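Local coordinates for protein putative Zn-dependent exopeptidase (Bacteroides vulgatus ATCC 8482, PDB 3GUX) that probably removes N-terminal residues from peptides as a zinc-dependent aminopeptidase of peptidase family M28, at residues 70-75 against 182-187; 193-198 against 261-266. All blocks are in the same frame, centred on the assembly; numbering follows the deposited sequence.

Interaction 1. Residues 70-75 against 182-187; sequences QYADLI and SQYWAR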
loop_
_atom_site.group_PDB
_atom_site.type_symbol
_atom_site.label_atom_id
_atom_site.label_comp_id
_atom_site.label_asym_id
_atom_site.label_seq_id
_atom_site.Cartn_x
_atom_site.Cartn_y
_atom_site.Cartn_z
ATOM N N GLN A 70 13.215 -7.132 -4.815
ATOM C CA GLN A 70 14.333 -6.616 -3.975
ATOM C C GLN A 70 14.661 -7.529 -2.779
ATOM O O GLN A 70 14.137 -7.386 -1.674
ATOM C CB GLN A 70 13.966 -5.159 -3.604
ATOM C CG GLN A 70 14.760 -4.412 -2.540
ATOM C CD GLN A 70 14.291 -2.931 -2.430
ATOM O OE1 GLN A 70 13.476 -2.578 -1.565
ATOM N NE2 GLN A 70 14.805 -2.083 -3.302
ATOM N N TYR A 71 15.517 -8.513 -3.029
ATOM C CA TYR A 71 15.927 -9.488 -2.003
ATOM C C TYR A 71 17.001 -8.992 -1.052
ATOM O O TYR A 71 17.999 -8.453 -1.502
ATOM C CB TYR A 71 16.448 -10.750 -2.652
ATOM C CG TYR A 71 15.380 -11.549 -3.330
ATOM C CD1 TYR A 71 14.589 -12.435 -2.609
ATOM C CD2 TYR A 71 15.171 -11.447 -4.681
ATOM C CE1 TYR A 71 13.608 -13.180 -3.222
ATOM C CE2 TYR A 71 14.195 -12.191 -5.305
ATOM C CZ TYR A 71 13.428 -13.057 -4.578
ATOM O OH TYR A 71 12.471 -13.800 -5.215
ATOM N N ALA A 72 16.835 -9.243 0.252
ATOM C CA ALA A 72 17.783 -8.749 1.249
ATOM C C ALA A 72 17.755 -9.560 2.530
ATOM O O ALA A 72 16.695 -10.023 2.937
ATOM C CB ALA A 72 17.446 -7.309 1.579
ATOM N N ASP A 73 18.910 -9.704 3.174
ATOM C CA ASP A 73 18.983 -10.372 4.461
ATOM C C ASP A 73 18.790 -9.310 5.514
ATOM O O ASP A 73 19.679 -8.511 5.751
ATOM C CB ASP A 73 20.336 -11.070 4.684
ATOM C CG ASP A 73 20.527 -12.299 3.820
ATOM O OD1 ASP A 73 19.620 -12.690 3.075
ATOM O OD2 ASP A 73 21.600 -12.895 3.908
ATOM N N LEU A 74 17.637 -9.305 6.162
ATOM C CA LEU A 74 17.351 -8.320 7.184
ATOM C C LEU A 74 17.372 -8.964 8.579
ATOM O O LEU A 74 16.642 -9.915 8.826
ATOM C CB LEU A 74 16.015 -7.689 6.880
ATOM C CG LEU A 74 15.891 -7.011 5.491
ATOM C CD1 LEU A 74 14.508 -6.369 5.372
ATOM C CD2 LEU A 74 16.972 -5.990 5.230
ATOM N N ILE A 75 18.175 -8.416 9.487
ATOM C CA ILE A 75 18.317 -8.968 10.845
ATOM C C ILE A 75 17.241 -8.426 11.752
ATOM O O ILE A 75 17.135 -7.224 11.939
ATOM C CB ILE A 75 19.704 -8.709 11.470
ATOM C CG1 ILE A 75 20.781 -9.618 10.868
ATOM C CG2 ILE A 75 19.707 -8.980 13.011
ATOM C CD1 ILE A 75 21.058 -9.437 9.406
ATOM N N SER A 182 10.563 -1.667 4.654
ATOM C CA SER A 182 10.422 -0.263 4.223
ATOM C C SER A 182 11.646 0.552 4.662
ATOM O O SER A 182 12.072 1.458 3.947
ATOM C CB SER A 182 9.120 0.357 4.716
ATOM O OG SER A 182 9.070 0.416 6.111
ATOM N N GLN A 183 12.186 0.263 5.844
ATOM C CA GLN A 183 13.442 0.914 6.264
ATOM C C GLN A 183 14.486 0.631 5.218
ATOM O O GLN A 183 15.211 1.514 4.832
ATOM C CB GLN A 183 13.953 0.435 7.632
ATOM C CG GLN A 183 13.346 1.177 8.798
ATOM C CD GLN A 183 13.689 0.568 10.142
ATOM O OE1 GLN A 183 13.020 -0.364 10.609
ATOM N NE2 GLN A 183 14.674 1.134 10.804
ATOM N N TYR A 184 14.559 -0.620 4.778
ATOM C CA TYR A 184 15.494 -1.002 3.733
ATOM C C TYR A 184 15.180 -0.243 2.457
ATOM O O TYR A 184 16.047 0.424 1.877
ATOM C CB TYR A 184 15.443 -2.513 3.481
ATOM C CG TYR A 184 16.461 -2.971 2.479
ATOM C CD1 TYR A 184 17.757 -3.322 2.881
ATOM C CD2 TYR A 184 16.158 -3.030 1.128
ATOM C CE1 TYR A 184 18.684 -3.728 1.969
ATOM C CE2 TYR A 184 17.091 -3.433 0.217
ATOM C CZ TYR A 184 18.345 -3.766 0.636
ATOM O OH TYR A 184 19.251 -4.175 -0.287
ATOM N N TRP A 185 13.922 -0.313 2.047
ATOM C CA TRP A 185 13.510 0.321 0.805
ATOM C C TRP A 185 13.726 1.832 0.799
ATOM O O TRP A 185 14.288 2.338 -0.135
ATOM C CB TRP A 185 12.040 0.041 0.483
ATOM C CG TRP A 185 11.625 0.747 -0.840
ATOM C CD1 TRP A 185 11.834 0.288 -2.108
ATOM C CD2 TRP A 185 10.994 2.032 -0.982
ATOM N NE1 TRP A 185 11.369 1.200 -3.035
ATOM C CE2 TRP A 185 10.845 2.278 -2.373
ATOM C CE3 TRP A 185 10.533 2.995 -0.078
ATOM C CZ2 TRP A 185 10.253 3.449 -2.882
ATOM C CZ3 TRP A 185 9.923 4.177 -0.599
ATOM C CH2 TRP A 185 9.800 4.380 -1.981
ATOM N N ALA A 186 13.264 2.538 1.831
ATOM C CA ALA A 186 13.358 3.993 1.833
ATOM C C ALA A 186 14.808 4.390 1.815
ATOM O O ALA A 186 15.174 5.210 1.002
ATOM C CB ALA A 186 12.595 4.634 3.012
ATOM N N ARG A 187 15.643 3.759 2.654
ATOM C CA ARG A 187 17.082 4.060 2.712
ATOM C C ARG A 187 17.726 3.997 1.328
ATOM O O ARG A 187 18.425 4.942 0.912
ATOM C CB ARG A 187 17.820 3.099 3.672
#

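Interaction 2. Residues 193-198 against 261-266; sequences NYNARY and ARIPCV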
loop_
_atom_site.group_PDB
_atom_site.type_symbol
_atom_site.label_atom_id
_atom_site.label_comp_id
_atom_site.label_asym_id
_atom_site.label_seq_id
_atom_site.Cartn_x
_atom_site.Cartn_y
_atom_site.Cartn_z
ATOM N N ASN A 193 17.737 7.579 -6.989
ATOM C CA ASN A 193 17.106 8.908 -7.019
ATOM C C ASN A 193 15.575 8.857 -7.047
ATOM O O ASN A 193 14.936 9.841 -7.393
ATOM C CB ASN A 193 17.627 9.756 -8.197
ATOM N N TYR A 194 14.993 7.727 -6.668
ATOM C CA TYR A 194 13.555 7.560 -6.667
ATOM C C TYR A 194 12.836 8.678 -5.917
ATOM O O TYR A 194 13.219 9.026 -4.805
ATOM C CB TYR A 194 13.145 6.230 -6.021
ATOM C CG TYR A 194 11.640 6.050 -6.058
ATOM C CD1 TYR A 194 11.008 5.637 -7.225
ATOM C CD2 TYR A 194 10.840 6.342 -4.951
ATOM C CE1 TYR A 194 9.634 5.500 -7.291
ATOM C CE2 TYR A 194 9.476 6.202 -5.007
ATOM C CZ TYR A 194 8.879 5.788 -6.182
ATOM O OH TYR A 194 7.524 5.644 -6.244
ATOM N N ASN A 195 11.795 9.223 -6.542
ATOM C CA ASN A 195 10.937 10.213 -5.918
ATOM C C ASN A 195 9.500 9.995 -6.397
ATOM O O ASN A 195 9.277 9.382 -7.438
ATOM C CB ASN A 195 11.397 11.639 -6.222
ATOM C CG ASN A 195 10.579 12.676 -5.472
ATOM O OD1 ASN A 195 10.400 12.578 -4.250
ATOM N ND2 ASN A 195 10.036 13.637 -6.197
ATOM N N ALA A 196 8.547 10.423 -5.575
ATOM C CA ALA A 196 7.124 10.401 -5.890
ATOM C C ALA A 196 6.544 11.671 -5.278
ATOM O O ALA A 196 7.074 12.180 -4.296
ATOM C CB ALA A 196 6.466 9.173 -5.327
ATOM N N ARG A 197 5.485 12.203 -5.875
ATOM C CA ARG A 197 4.826 13.413 -5.380
ATOM C C ARG A 197 4.414 13.186 -3.928
ATOM O O ARG A 197 4.653 14.020 -3.063
ATOM C CB ARG A 197 3.632 13.754 -6.277
ATOM C CG ARG A 197 2.845 14.990 -5.902
ATOM C CD ARG A 197 1.736 15.244 -6.913
ATOM N NE ARG A 197 2.297 15.642 -8.210
ATOM C CZ ARG A 197 1.603 15.872 -9.332
ATOM N NH1 ARG A 197 0.276 15.735 -9.366
ATOM N NH2 ARG A 197 2.251 16.239 -10.442
ATOM N N TYR A 198 3.785 12.051 -3.677
ATOM C CA TYR A 198 3.448 11.641 -2.324
ATOM C C TYR A 198 3.162 10.176 -2.411
ATOM O O TYR A 198 3.168 9.620 -3.507
ATOM C CB TYR A 198 2.257 12.414 -1.763
ATOM C CG TYR A 198 0.972 12.256 -2.554
ATOM C CD1 TYR A 198 0.083 11.222 -2.290
ATOM C CD2 TYR A 198 0.644 13.161 -3.549
ATOM C CE1 TYR A 198 -1.101 11.100 -3.023
ATOM C CE2 TYR A 198 -0.525 13.052 -4.284
ATOM C CZ TYR A 198 -1.382 12.025 -4.020
ATOM O OH TYR A 198 -2.518 11.943 -4.753
ATOM N N ALA A 261 13.445 7.979 2.232
ATOM C CA ALA A 261 13.164 8.300 0.826
ATOM C C ALA A 261 12.604 9.716 0.552
ATOM O O ALA A 261 12.581 10.129 -0.593
ATOM C CB ALA A 261 12.198 7.264 0.298
ATOM N N ARG A 262 12.246 10.439 1.620
ATOM C CA ARG A 262 11.513 11.745 1.667
ATOM C C ARG A 262 10.352 12.177 0.849
ATOM O O ARG A 262 10.347 13.255 0.203
ATOM C CB ARG A 262 12.277 12.973 2.227
ATOM C CG ARG A 262 13.553 13.372 1.605
ATOM C CD ARG A 262 14.638 12.432 2.042
ATOM N N ILE A 263 9.346 11.336 0.933
ATOM C CA ILE A 263 8.108 11.448 0.219
ATOM C C ILE A 263 7.053 11.571 1.298
ATOM O O ILE A 263 6.940 10.646 2.116
ATOM C CB ILE A 263 7.905 10.141 -0.560
ATOM C CG1 ILE A 263 9.036 9.974 -1.587
ATOM C CG2 ILE A 263 6.498 10.082 -1.206
ATOM C CD1 ILE A 263 9.032 8.675 -2.311
ATOM N N PRO A 264 6.288 12.690 1.343
ATOM C CA PRO A 264 5.212 12.639 2.338
ATOM C C PRO A 264 4.327 11.413 2.047
ATOM O O PRO A 264 4.032 11.118 0.893
ATOM C CB PRO A 264 4.433 13.913 2.093
ATOM C CG PRO A 264 4.763 14.279 0.676
ATOM C CD PRO A 264 6.203 13.926 0.546
ATOM N N CYS A 265 3.937 10.702 3.081
ATOM C CA CYS A 265 3.234 9.474 2.879
ATOM C C CYS A 265 2.105 9.339 3.868
ATOM O O CYS A 265 2.324 9.423 5.081
ATOM C CB CYS A 265 4.212 8.327 3.035
ATOM S SG CYS A 265 3.543 6.793 2.512
ATOM N N VAL A 266 0.909 9.083 3.336
ATOM C CA VAL A 266 -0.316 9.002 4.117
ATOM C C VAL A 266 -0.650 7.566 4.459
ATOM O O VAL A 266 -0.757 6.731 3.568
ATOM C CB VAL A 266 -1.530 9.646 3.331
ATOM C CG1 VAL A 266 -2.783 9.606 4.140
ATOM C CG2 VAL A 266 -1.238 11.109 2.939
#

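Interaction 1. Residues 70-75 against 182-187
The aromatic ring of Y184 reaches from helix 182-187 to strand 70-75 and is received there by Q70, A72 and L74, the alternate residues on the strand face turned to the helix. Its CG lies anti to the backbone N (chi1 -176°), beside the carbonyl carbon. At the root of the side chain, CB and CG graze the methyl CD2 of L74, and the closer touch comes one atom further on, Y184 CD1 to L74 CD2 at 3.6 Å. The methyl approaches the ring oblique to its plane, and the two side chains cross at about a right angle. Beyond it, A72 CB sits over one face in a CH-pi contact, 3.9 Å from the ring centroid and 19° off the ring normal. It is displaced toward the rim, at 3.8 Å from both Y184 CE1 and Y184 CZ. At the tip, the hydroxyl Y184 OH still comes within 4.1 Å of A72 CB. Segment 70-75 belongs to strand 66-75, at one edge of the mixed sheet of this phosphorylase/hydrolase-like fold and paired antiparallel with strand 81-91; the N-to-C directions of the two short segments are 120° apart. Along the remaining rim of the phenol, Y184 CE2 meets Q70 CG at 3.7 Å, while Q70 CD lies at the edge in the ring plane. Q70 is extended as far as CD, and its OE1 then lies at the edge of the W185 indole, near its plane, 3.3 Å from W185 CD1. That oxygen also accepts a hydrogen bond from N86 ND2 of strand 81-91, which is likely to limit the rotation of the amide.

Interaction 2. Residues 193-198 against 261-266
I263 is the bump of this contact, and the hollow that takes it is formed by Y194, N195, A196 and Y198. The side chain forks at CB; with CG1 anti to the carbonyl carbon (chi1 -63°), CG2 is left anti to the backbone N, and each branch meets a different part of the facing loop. The longer branch ends in CD1, which lodges between the Y194 ring, with CE2 at 3.7 Å, and the methyl of A196, with CB at 4.0 Å. I263 CD1 also covers the amide A196 N at 3.7 Å, a buried donor that has no partner in the model. Further back on this branch, I263 CG1 is passed by N195 OD1 at 4.0 Å. The shorter branch presses on main chain instead, I263 CG2 standing 3.5 Å from Y198 C. An alanine in place of I263 would take away both branches and would probably open a gap between the Y194 ring, A196 and the Y198 backbone. A second, smaller bump follows directly: P264 CG fits against R197 O at 3.7 Å and touches Y198 CB. The carbonyl of P264 lies close over Y198, with Y198 CA 3.3 Å from P264 O. At this end the two segments pass into neighbouring parallel strands, 198-203 and 265-269, and P264 and V266 pair with G199 through backbone bonds. Strand 98-104 flanks Y194 and A196 through L100, V257 of helix 253-260 backs I263, and E225 of helix 223-236 lies against P264 and Y198.

From the N terminus, strand 66-75 is laid down early, and interaction 1 closes a loop of 106 residues when helix 180-187 returns to it. Only five residues later interaction 2 opens at 193-198, closing a loop of 62 residues at 261-266. The two are therefore in series, neither nested nor crossed. They nevertheless adjoin in space: their centres are about 17 Å apart, W185 CH2 packs 3.5 Å from Y194 CE2, and A186 CB lies 3.5 Å from A261 N. Through helix 180-187 and the loop after it, the outermost strands 66-75 and 265-269 of one sheet are bridged.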